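Local coordinates for protein D-alanyl-D-alanine carboxypeptidase (Enterococcus faecalis V583, PDB 5ZHF) that cleaves the C-terminal D-alanine from peptidoglycan pentapeptide precursors as a zinc-dependent D,D-carboxypeptidase linked to vancomycin resistance, at residues K110-Y114 with E127-V132; S138-L142 with W192-Y196. All coordinates share one frame; numbering follows the deposited sequence.

Interaction 1: residues K110-Y114 with E127-V132; sequences KVAEY and EAETWV
A helical hairpin, helix 100-116 followed by helix 121-128, is closed here where Tyr114, Lys110 and Val111 of the first helix meet Glu127, Ala128 and the substrate-binding residues Trp131 and Val132. Ala128 sits at the closest backbone approach: its CB lies 3.6 Å from Val111 CG2 and 3.8 Å from Lys110 CG. Val132 CG2 packs on Lys110 CB, and its side chain also reaches Gln103, another substrate-binding residue. Lys110 bends at chi2 and chi3 (58° and 64°), which brings NZ round to Glu113 OE1, three residues on, in a 2.6 Å salt bridge. Around Ala128 the chain turns: Ala128 O accepts from the N of both Trp131 and Val132, while Glu127 O takes Thr130 OG1. Over one face of the Tyr114 ring lies Glu127 CG, 3.6 Å from the ring centroid in a CH-pi contact offset toward the rim; Tyr119 meets the same ring edge-to-face. Trp131 touches Glu190, the probable proton donor/acceptor, and crosses Tyr114 at about a right angle. Its indole NE1 donates to Tyr114 OH over 2.9 Å, a bent bond with an N-H...O angle of 133° and the oxygen tilted from the indole plane.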
loop_
_atom_site.group_PDB
_atom_site.type_symbol
_atom_site.label_atom_id
_atom_site.label_comp_id
_atom_site.label_asym_id
_atom_site.label_seq_id
_atom_site.Cartn_x
_atom_site.Cartn_y
_atom_site.Cartn_z
ATOM N N LYS A 110 -8.724 0.169 14.374
ATOM C CA LYS A 110 -9.390 1.266 13.647
ATOM C C LYS A 110 -10.874 1.341 13.999
ATOM O O LYS A 110 -11.397 2.454 14.171
ATOM C CB LYS A 110 -9.205 1.145 12.126
ATOM C CG LYS A 110 -9.679 2.336 11.284
ATOM C CD LYS A 110 -9.023 3.668 11.622
ATOM C CE LYS A 110 -7.523 3.708 11.366
ATOM N NZ LYS A 110 -6.864 4.839 12.092
ATOM N N VAL A 111 -11.537 0.190 14.099
ATOM C CA VAL A 111 -12.953 0.133 14.530
ATOM C C VAL A 111 -13.094 0.774 15.932
ATOM O O VAL A 111 -13.961 1.622 16.165
ATOM C CB VAL A 111 -13.505 -1.312 14.506
ATOM C CG1 VAL A 111 -14.885 -1.410 15.185
ATOM C CG2 VAL A 111 -13.600 -1.845 13.069
ATOM N N ALA A 112 -12.183 0.429 16.835
ATOM C CA ALA A 112 -12.204 0.992 18.190
ATOM C C ALA A 112 -12.025 2.514 18.196
ATOM O O ALA A 112 -12.660 3.208 18.998
ATOM C CB ALA A 112 -11.140 0.335 19.060
ATOM N N GLU A 113 -11.141 3.031 17.345
ATOM C CA GLU A 113 -10.959 4.484 17.220
ATOM C C GLU A 113 -12.247 5.184 16.798
ATOM O O GLU A 113 -12.560 6.259 17.314
ATOM C CB GLU A 113 -9.851 4.835 16.234
ATOM C CG GLU A 113 -8.458 4.574 16.761
ATOM C CD GLU A 113 -7.398 4.632 15.666
ATOM O OE1 GLU A 113 -7.691 5.122 14.550
ATOM O OE2 GLU A 113 -6.256 4.179 15.932
ATOM N N TYR A 114 -12.972 4.597 15.850
ATOM C CA TYR A 114 -14.287 5.145 15.469
ATOM C C TYR A 114 -15.306 5.039 16.587
ATOM O O TYR A 114 -16.017 6.019 16.852
ATOM C CB TYR A 114 -14.822 4.517 14.180
ATOM C CG TYR A 114 -14.237 5.189 12.962
ATOM C CD1 TYR A 114 -14.630 6.487 12.608
ATOM C CD2 TYR A 114 -13.263 4.556 12.180
ATOM C CE1 TYR A 114 -14.088 7.133 11.507
ATOM C CE2 TYR A 114 -12.719 5.185 11.070
ATOM C CZ TYR A 114 -13.126 6.477 10.737
ATOM O OH TYR A 114 -12.603 7.115 9.628
ATOM N N GLU A 127 -17.089 2.326 8.547
ATOM C CA GLU A 127 -16.199 3.465 8.385
ATOM C C GLU A 127 -14.723 3.033 8.381
ATOM O O GLU A 127 -13.931 3.562 7.618
ATOM C CB GLU A 127 -16.469 4.505 9.478
ATOM C CG GLU A 127 -15.990 5.900 9.133
ATOM C CD GLU A 127 -16.725 6.502 7.960
ATOM O OE1 GLU A 127 -17.949 6.734 8.068
ATOM O OE2 GLU A 127 -16.067 6.741 6.931
ATOM N N ALA A 128 -14.368 2.072 9.233
ATOM C CA ALA A 128 -12.993 1.565 9.311
ATOM C C ALA A 128 -12.515 0.944 7.996
ATOM O O ALA A 128 -11.332 1.041 7.669
ATOM C CB ALA A 128 -12.862 0.545 10.425
ATOM N N GLU A 129 -13.437 0.319 7.267
ATOM C CA GLU A 129 -13.115 -0.376 6.015
ATOM C C GLU A 129 -12.634 0.571 4.895
ATOM O O GLU A 129 -11.920 0.139 3.990
ATOM C CB GLU A 129 -14.322 -1.206 5.557
ATOM C CG GLU A 129 -14.016 -2.290 4.540
ATOM C CD GLU A 129 -15.047 -3.413 4.514
ATOM O OE1 GLU A 129 -15.989 -3.411 5.340
ATOM O OE2 GLU A 129 -14.903 -4.323 3.669
ATOM N N THR A 130 -12.989 1.855 4.971
ATOM C CA THR A 130 -12.471 2.862 4.033
ATOM C C THR A 130 -10.982 3.136 4.244
ATOM O O THR A 130 -10.377 3.813 3.412
ATOM C CB THR A 130 -13.228 4.215 4.097
ATOM O OG1 THR A 130 -13.027 4.843 5.379
ATOM C CG2 THR A 130 -14.718 4.025 3.846
ATOM N N TRP A 131 -10.417 2.635 5.357
ATOM C CA TRP A 131 -8.995 2.746 5.695
ATOM C C TRP A 131 -8.232 1.434 5.772
ATOM O O TRP A 131 -7.087 1.361 5.324
ATOM C CB TRP A 131 -8.835 3.443 7.056
ATOM C CG TRP A 131 -9.380 4.843 7.091
ATOM C CD1 TRP A 131 -10.561 5.234 7.643
ATOM C CD2 TRP A 131 -8.770 6.031 6.565
ATOM N NE1 TRP A 131 -10.729 6.591 7.492
ATOM C CE2 TRP A 131 -9.651 7.102 6.826
ATOM C CE3 TRP A 131 -7.575 6.291 5.873
ATOM C CZ2 TRP A 131 -9.359 8.426 6.453
ATOM C CZ3 TRP A 131 -7.292 7.596 5.487
ATOM C CH2 TRP A 131 -8.191 8.650 5.784
ATOM N N VAL A 132 -8.837 0.411 6.370
ATOM C CA VAL A 132 -8.163 -0.853 6.659
ATOM C C VAL A 132 -9.042 -1.963 6.114
ATOM O O VAL A 132 -10.216 -2.058 6.466
ATOM C CB VAL A 132 -7.965 -1.071 8.172
ATOM C CG1 VAL A 132 -7.211 -2.377 8.447
ATOM C CG2 VAL A 132 -7.226 0.109 8.816
#

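Interaction 2: residues S138-L142 with W192-Y196; sequences SEHQL and WHYRY. With ZN (zinc ion), chain C.
Both nitrogens of the His193 ring are engaged at once: ND1 binds the zinc ion at 2.0 Å, while NE2 donates to Glu139 OE1 at 2.8 Å. The bond to the glutamate is nearly straight (164°), with the oxygen in the imidazole plane and used on its anti side. Held at ND1 by zinc and at NE2 by the nearly coplanar carboxylate, the imidazole has little freedom to rotate; the carboxylate would probably also make ND1 a stronger electron donor to the metal. With chi1 at -178°, CG trans to the main-chain nitrogen, the His193 ring is carried out from strand 193-196 toward residues 138-142.

The His140 side chain comes in against that of His193, and its NE2 binds the zinc at 2.1 Å, the two metal bonds roughly at a right angle; Gly96 O takes the hydrogen bond from His140 ND1. The two imidazole planes stand at 84°, and their coordinating nitrogens are neighbours only because they share the metal. Asp147 and a water 2.2 Å from the zinc complete the site, and Trp192 NE1 donates to this water over a long 3.3 Å.

Arg195 NH1 reaches Glu139 OE2 at 2.9 Å from above the carboxylate plane, a salt bridge to which Arg176 adds a second cation. Leu142 CD1 lies over one face of the guanidinium, 3.9 Å from Arg195 NH1. Substrate-binding Ser138 accepts at OG from His140 N, an ST turn at the beginning of the 3-10 segment 139-141. Two histidines and an aspartate on zinc, with a carboxylate behind one histidine, make up the metal centre of this M15B peptidase.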
loop_
_atom_site.group_PDB
_atom_site.type_symbol
_atom_site.label_atom_id
_atom_site.label_comp_id
_atom_site.label_asym_id
_atom_site.label_seq_id
_atom_site.Cartn_x
_atom_site.Cartn_y
_atom_site.Cartn_z
ATOM N N SER A 138 -6.495 -7.344 1.988
ATOM C CA SER A 138 -5.444 -6.325 2.063
ATOM C C SER A 138 -4.299 -6.683 1.142
ATOM O O SER A 138 -3.826 -7.813 1.161
ATOM C CB SER A 138 -4.848 -6.237 3.468
ATOM O OG SER A 138 -3.820 -5.250 3.469
ATOM N N GLU A 139 -3.794 -5.702 0.400
ATOM C CA GLU A 139 -2.570 -5.877 -0.331
ATOM C C GLU A 139 -1.404 -6.197 0.593
ATOM O O GLU A 139 -0.413 -6.747 0.142
ATOM C CB GLU A 139 -2.191 -4.634 -1.122
ATOM C CG GLU A 139 -3.092 -4.317 -2.280
ATOM C CD GLU A 139 -2.560 -3.192 -3.128
ATOM O OE1 GLU A 139 -1.895 -2.262 -2.598
ATOM O OE2 GLU A 139 -2.790 -3.232 -4.351
ATOM N N HIS A 140 -1.479 -5.819 1.864
ATOM C CA HIS A 140 -0.391 -6.153 2.770
ATOM C C HIS A 140 -0.205 -7.645 2.925
ATOM O O HIS A 140 0.887 -8.099 3.209
ATOM C CB HIS A 140 -0.533 -5.472 4.118
ATOM C CG HIS A 140 -0.254 -4.004 4.066
ATOM N ND1 HIS A 140 1.022 -3.496 4.184
ATOM C CD2 HIS A 140 -1.075 -2.937 3.889
ATOM C CE1 HIS A 140 0.977 -2.176 4.086
ATOM N NE2 HIS A 140 -0.279 -1.810 3.906
ATOM N N GLN A 141 -1.255 -8.412 2.707
ATOM C CA GLN A 141 -1.139 -9.856 2.786
ATOM C C GLN A 141 -0.504 -10.496 1.531
ATOM O O GLN A 141 -0.235 -11.701 1.521
ATOM C CB GLN A 141 -2.500 -10.450 3.095
ATOM C CG GLN A 141 -3.065 -9.988 4.424
ATOM C CD GLN A 141 -4.455 -10.497 4.655
ATOM O OE1 GLN A 141 -5.435 -9.772 4.426
ATOM N NE2 GLN A 141 -4.567 -11.781 5.060
ATOM N N LEU A 142 -0.256 -9.707 0.492
ATOM C CA LEU A 142 0.506 -10.182 -0.666
ATOM C C LEU A 142 1.996 -10.131 -0.471
ATOM O O LEU A 142 2.732 -10.869 -1.136
ATOM C CB LEU A 142 0.203 -9.351 -1.908
ATOM C CG LEU A 142 -1.208 -9.406 -2.474
ATOM C CD1 LEU A 142 -1.448 -8.255 -3.449
ATOM C CD2 LEU A 142 -1.417 -10.760 -3.122
ATOM N N TRP A 192 0.764 7.141 2.239
ATOM C CA TRP A 192 1.812 6.200 2.649
ATOM C C TRP A 192 1.796 4.848 1.920
ATOM O O TRP A 192 2.812 4.156 1.937
ATOM C CB TRP A 192 1.702 5.916 4.159
ATOM C CG TRP A 192 0.348 5.531 4.590
ATOM C CD1 TRP A 192 -0.201 4.281 4.586
ATOM C CD2 TRP A 192 -0.684 6.409 5.080
ATOM N NE1 TRP A 192 -1.483 4.330 5.029
ATOM C CE2 TRP A 192 -1.812 5.620 5.337
ATOM C CE3 TRP A 192 -0.758 7.782 5.312
ATOM C CZ2 TRP A 192 -3.004 6.157 5.846
ATOM C CZ3 TRP A 192 -1.948 8.316 5.804
ATOM C CH2 TRP A 192 -3.041 7.503 6.079
ATOM N N HIS A 193 0.664 4.453 1.334
ATOM C CA HIS A 193 0.493 3.045 0.893
ATOM C C HIS A 193 0.883 2.892 -0.595
ATOM O O HIS A 193 0.182 3.382 -1.483
ATOM C CB HIS A 193 -0.928 2.561 1.143
ATOM C CG HIS A 193 -1.160 1.138 0.754
ATOM N ND1 HIS A 193 -1.355 0.129 1.673
ATOM C CD2 HIS A 193 -1.224 0.557 -0.467
ATOM C CE1 HIS A 193 -1.552 -1.009 1.028
ATOM N NE2 HIS A 193 -1.499 -0.771 -0.272
ATOM N N TYR A 194 2.015 2.220 -0.825
ATOM C CA TYR A 194 2.599 1.992 -2.150
ATOM C C TYR A 194 2.595 0.497 -2.511
ATOM O O TYR A 194 2.911 -0.363 -1.678
ATOM C CB TYR A 194 3.996 2.646 -2.255
ATOM C CG TYR A 194 3.796 4.116 -2.534
ATOM C CD1 TYR A 194 3.404 4.995 -1.526
ATOM C CD2 TYR A 194 3.869 4.617 -3.840
ATOM C CE1 TYR A 194 3.148 6.345 -1.807
ATOM C CE2 TYR A 194 3.608 5.941 -4.129
ATOM C CZ TYR A 194 3.222 6.808 -3.119
ATOM O OH TYR A 194 2.946 8.109 -3.471
ATOM N N ARG A 195 2.204 0.217 -3.761
ATOM C CA ARG A 195 1.995 -1.154 -4.273
ATOM C C ARG A 195 2.940 -1.378 -5.428
ATOM O O ARG A 195 3.015 -0.544 -6.342
ATOM C CB ARG A 195 0.542 -1.310 -4.739
ATOM C CG ARG A 195 0.232 -2.475 -5.671
ATOM C CD ARG A 195 0.526 -3.840 -5.069
ATOM N NE ARG A 195 0.509 -4.809 -6.158
ATOM C CZ ARG A 195 -0.543 -5.460 -6.615
ATOM N NH1 ARG A 195 -1.736 -5.361 -6.033
ATOM N NH2 ARG A 195 -0.377 -6.280 -7.660
ATOM N N TYR A 196 3.668 -2.492 -5.389
ATOM C CA TYR A 196 4.516 -2.868 -6.501
ATOM C C TYR A 196 3.673 -3.521 -7.605
ATOM O O TYR A 196 3.009 -4.538 -7.366
ATOM C CB TYR A 196 5.584 -3.858 -6.083
ATOM C CG TYR A 196 6.528 -4.174 -7.225
ATOM C CD1 TYR A 196 7.525 -3.278 -7.598
ATOM C CD2 TYR A 196 6.372 -5.349 -7.979
ATOM C CE1 TYR A 196 8.388 -3.557 -8.651
ATOM C CE2 TYR A 196 7.231 -5.636 -9.035
ATOM C CZ TYR A 196 8.223 -4.752 -9.372
ATOM O OH TYR A 196 9.094 -5.038 -10.405
HETATM ZN ZN ZN C . -1.056 0.130 3.651
HETATM O O HOH W 1 -2.664 1.273 4.663
#

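Overall arrangement
Along the chain the two contacts come in series: interaction 1 closes in sequence before interaction 2 opens at residue 138, and interaction 2 is completed only at strand 193-196, after strands 145-150 and 173-175. Their centres lie about 17 Å apart. Interaction 1, near the periphery, sets helix 100-116 against residues 127-132, which run from helix 121-128 into a loop, whereas interaction 2 lies close to the centre of the chain and sets a loop against the four-stranded antiparallel sheet. They touch through their tryptophans, Trp131 CZ3 packing 4.3 Å from Trp192 CH2. Substrate-binding residues occur in both, consistent with the helical side and the zinc centre together forming the substrate site, with Glu190 near both.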